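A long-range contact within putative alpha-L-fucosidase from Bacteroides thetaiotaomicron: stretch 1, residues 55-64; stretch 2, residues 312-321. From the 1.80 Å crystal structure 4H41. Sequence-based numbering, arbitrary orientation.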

# COMPACT_ATOMS: atom_id res chain seq x y z
N GLU B 55 15.94 15.55 6.85
CA GLU B 55 15.56 14.65 5.76
C GLU B 55 15.38 15.41 4.46
O GLU B 55 15.81 14.93 3.40
CB GLU B 55 14.26 13.92 6.11
CG GLU B 55 14.42 12.90 7.23
CD GLU B 55 14.52 13.46 8.63
OE1 GLU B 55 13.97 14.56 8.87
OE2 GLU B 55 15.12 12.79 9.50
N TRP B 56 14.79 16.61 4.52
CA TRP B 56 14.60 17.39 3.28
C TRP B 56 15.93 17.86 2.73
O TRP B 56 16.14 17.78 1.52
CB TRP B 56 13.65 18.56 3.52
CG TRP B 56 12.22 18.15 3.38
CD1 TRP B 56 11.29 18.03 4.36
CD2 TRP B 56 11.59 17.73 2.17
NE1 TRP B 56 10.09 17.61 3.82
CE2 TRP B 56 10.25 17.41 2.48
CE3 TRP B 56 12.04 17.54 0.85
CZ2 TRP B 56 9.36 16.90 1.52
CZ3 TRP B 56 11.11 17.14 -0.11
CH2 TRP B 56 9.79 16.82 0.24
N ASP B 57 16.87 18.25 3.59
CA ASP B 57 18.21 18.63 3.14
C ASP B 57 18.88 17.46 2.41
O ASP B 57 19.44 17.63 1.32
CB ASP B 57 19.06 19.08 4.32
CG ASP B 57 20.51 19.30 3.93
OD1 ASP B 57 20.80 20.35 3.33
OD2 ASP B 57 21.31 18.37 4.11
N LEU B 58 18.79 16.28 2.99
CA LEU B 58 19.37 15.09 2.35
C LEU B 58 18.66 14.78 1.01
O LEU B 58 19.32 14.43 0.03
CB LEU B 58 19.27 13.91 3.31
CG LEU B 58 19.71 12.54 2.78
CD1 LEU B 58 21.19 12.57 2.39
CD2 LEU B 58 19.47 11.44 3.85
N ASP B 59 17.34 14.97 0.94
CA ASP B 59 16.65 14.73 -0.33
C ASP B 59 17.08 15.71 -1.39
O ASP B 59 17.24 15.30 -2.55
CB ASP B 59 15.10 14.74 -0.22
CG ASP B 59 14.56 13.47 -0.82
OD1 ASP B 59 15.12 12.40 -0.54
OD2 ASP B 59 13.59 13.56 -1.61
N PHE B 60 17.32 16.96 -1.02
CA PHE B 60 17.79 17.94 -2.00
C PHE B 60 19.17 17.52 -2.54
O PHE B 60 19.48 17.75 -3.72
CB PHE B 60 17.82 19.34 -1.40
CG PHE B 60 16.54 20.12 -1.61
CD1 PHE B 60 15.35 19.71 -1.01
CD2 PHE B 60 16.52 21.28 -2.39
CE1 PHE B 60 14.16 20.43 -1.19
CE2 PHE B 60 15.34 22.02 -2.54
CZ PHE B 60 14.18 21.61 -1.90
N GLN B 61 20.02 16.91 -1.69
CA GLN B 61 21.30 16.37 -2.13
C GLN B 61 21.12 15.23 -3.15
O GLN B 61 21.84 15.21 -4.16
CB GLN B 61 22.12 15.85 -0.95
CG GLN B 61 22.56 16.92 0.04
CD GLN B 61 23.29 16.29 1.18
OE1 GLN B 61 24.25 15.55 0.96
NE2 GLN B 61 22.90 16.60 2.41
N HIS B 62 20.13 14.34 -2.92
CA HIS B 62 19.84 13.22 -3.85
C HIS B 62 19.34 13.80 -5.18
O HIS B 62 19.68 13.29 -6.25
CB HIS B 62 18.81 12.19 -3.28
CG HIS B 62 19.26 11.42 -2.07
ND1 HIS B 62 20.49 10.78 -2.03
CD2 HIS B 62 18.58 11.13 -0.93
CE1 HIS B 62 20.55 10.18 -0.85
NE2 HIS B 62 19.43 10.38 -0.14
N MSE B 63 18.57 14.90 -5.12
CA MSE B 63 18.08 15.58 -6.33
C MSE B 63 19.20 16.20 -7.10
O MSE B 63 19.30 16.04 -8.31
CB MSE B 63 17.06 16.67 -5.96
CG MSE B 63 15.76 16.17 -5.39
SE MSE B 63 14.79 17.75 -4.75
CE MSE B 63 13.51 16.86 -3.60
N LYS B 64 20.10 16.90 -6.39
CA LYS B 64 21.21 17.58 -7.04
C LYS B 64 22.12 16.62 -7.78
O LYS B 64 22.58 16.93 -8.89
CB LYS B 64 22.02 18.36 -6.00
CG LYS B 64 23.09 19.30 -6.57
CD LYS B 64 22.47 20.49 -7.22
CE LYS B 64 23.47 21.50 -7.72
NZ LYS B 64 22.72 22.60 -8.35
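Stretch 2 312-321: EFSHFMSPQS

A short helical turn and the loop that follows it pack against one side of a long helix, held by four side-chain-donated hydrogen bonds that converge on the buried carboxylate of Asp59 and the carbonyl of Glu55, one helical turn earlier, with aromatic and aliphatic contacts around them. Stretch 1 is helical throughout. Stretch 2 opens at Glu312, whose OE1 caps the short helix 313-316 by accepting from His315 N (3.0 Å); at Met317 the backbone leaves helical phi/psi, and the chain then folds into a type I beta turn from Ser318 to Ser321. The mutually nearest CA atoms are Asp59 with Ser314 (6.8 Å), His62 with Ser318 (6.9 Å) and Met63 with Phe313 (7.7 Å), so the path over the helix follows no simple parallel or antiparallel register. Asp59 points toward stretch 2 and divides its oxygens: OD2 accepts from Ser314 OG (2.7 Å), while OD1 accepts from Ser318 OG (2.6 Å) and from Gln320 NE2 (3.1 Å). One carboxylate thus ties the short helix to the turn. Ser318 OG also accepts from Gln320 N (2.9 Å), linking the turn's own backbone to this network. Gln320, extended with chi1 and chi2 both t, reaches toward the helix, where its NE2 also donates to Glu55 O (2.8 Å); that carbonyl still accepts the helical bond from Asp59 N (2.9 Å). Gln320 OE1 lies 3.6 Å from Leu58 CD2. Toward the other end of stretch 1, Met63, a selenomethionine, lays CG over one face of the Phe313 ring, 3.5 Å from CD1, while His62 CB meets the edge of that ring at CZ (3.7 Å). Pro319 covers a face of the His62 imidazole, its CD 3.7 Å from His62 CG. Trp56 starts away from stretch 2, but its ring returns to bring CZ3 within 3.2 Å of Ser314 OG.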

# COMPACT_ATOMS: atom_id res chain seq x y z
N GLU B 312 6.72 12.29 -8.41
CA GLU B 312 7.36 13.19 -7.45
C GLU B 312 8.61 12.52 -6.96
O GLU B 312 8.56 11.35 -6.57
CB GLU B 312 6.40 13.47 -6.27
CG GLU B 312 6.90 14.57 -5.35
CD GLU B 312 7.08 14.25 -3.87
OE1 GLU B 312 7.16 13.05 -3.54
OE2 GLU B 312 7.17 15.19 -3.05
N PHE B 313 9.71 13.23 -6.95
CA PHE B 313 10.99 12.62 -6.58
C PHE B 313 11.00 12.03 -5.18
O PHE B 313 11.42 10.87 -5.02
CB PHE B 313 12.11 13.62 -6.71
CG PHE B 313 13.47 13.09 -6.35
CD1 PHE B 313 13.94 13.17 -5.05
CD2 PHE B 313 14.29 12.55 -7.32
CE1 PHE B 313 15.19 12.65 -4.71
CE2 PHE B 313 15.53 12.00 -6.96
CZ PHE B 313 15.97 12.07 -5.66
N SER B 314 10.63 12.82 -4.17
CA SER B 314 10.79 12.38 -2.76
C SER B 314 10.13 11.04 -2.43
O SER B 314 10.67 10.30 -1.62
CB SER B 314 10.33 13.45 -1.79
OG SER B 314 11.12 14.61 -2.03
N HIS B 315 8.94 10.77 -2.94
CA HIS B 315 8.27 9.50 -2.69
C HIS B 315 8.65 8.43 -3.68
O HIS B 315 8.70 7.24 -3.32
CB HIS B 315 6.75 9.67 -2.76
CG HIS B 315 6.14 10.34 -1.56
ND1 HIS B 315 6.14 11.70 -1.43
CD2 HIS B 315 5.51 9.80 -0.49
CE1 HIS B 315 5.51 11.96 -0.29
NE2 HIS B 315 5.08 10.84 0.27
N PHE B 316 8.78 8.81 -4.96
CA PHE B 316 8.85 7.81 -6.01
C PHE B 316 10.21 7.58 -6.65
O PHE B 316 10.34 6.56 -7.32
CB PHE B 316 7.78 8.09 -7.06
CG PHE B 316 6.42 8.13 -6.40
CD1 PHE B 316 5.85 6.98 -5.87
CD2 PHE B 316 5.71 9.32 -6.29
CE1 PHE B 316 4.60 7.01 -5.25
CE2 PHE B 316 4.44 9.34 -5.68
CZ PHE B 316 3.92 8.19 -5.13
N MSE B 317 11.21 8.43 -6.43
CA MSE B 317 12.55 8.21 -6.97
C MSE B 317 13.65 8.38 -5.95
O MSE B 317 14.80 8.20 -6.30
CB MSE B 317 12.83 9.16 -8.15
CG MSE B 317 11.83 9.08 -9.22
SE MSE B 317 12.33 10.27 -10.74
CE MSE B 317 14.04 9.44 -11.20
N SER B 318 13.34 8.70 -4.72
CA SER B 318 14.42 8.99 -3.79
C SER B 318 14.98 7.78 -3.09
O SER B 318 14.23 7.00 -2.55
CB SER B 318 13.93 9.94 -2.72
OG SER B 318 14.93 10.13 -1.72
N PRO B 319 16.31 7.72 -2.90
CA PRO B 319 16.88 6.68 -2.01
C PRO B 319 16.39 6.76 -0.56
O PRO B 319 16.47 5.77 0.17
CB PRO B 319 18.41 7.00 -2.05
CG PRO B 319 18.61 7.68 -3.34
CD PRO B 319 17.37 8.54 -3.53
N GLN B 320 15.83 7.90 -0.15
CA GLN B 320 15.30 8.09 1.20
C GLN B 320 13.83 7.74 1.33
O GLN B 320 13.32 7.67 2.46
CB GLN B 320 15.50 9.58 1.57
CG GLN B 320 15.35 9.85 3.05
CD GLN B 320 15.73 11.27 3.42
OE1 GLN B 320 15.99 11.52 4.58
NE2 GLN B 320 15.72 12.24 2.49
N SER B 321 13.13 7.49 0.23
CA SER B 321 11.71 7.19 0.31
C SER B 321 11.41 5.94 1.14
O SER B 321 12.11 4.93 1.05
CB SER B 321 11.11 6.98 -1.07
OG SER B 321 9.72 6.71 -0.94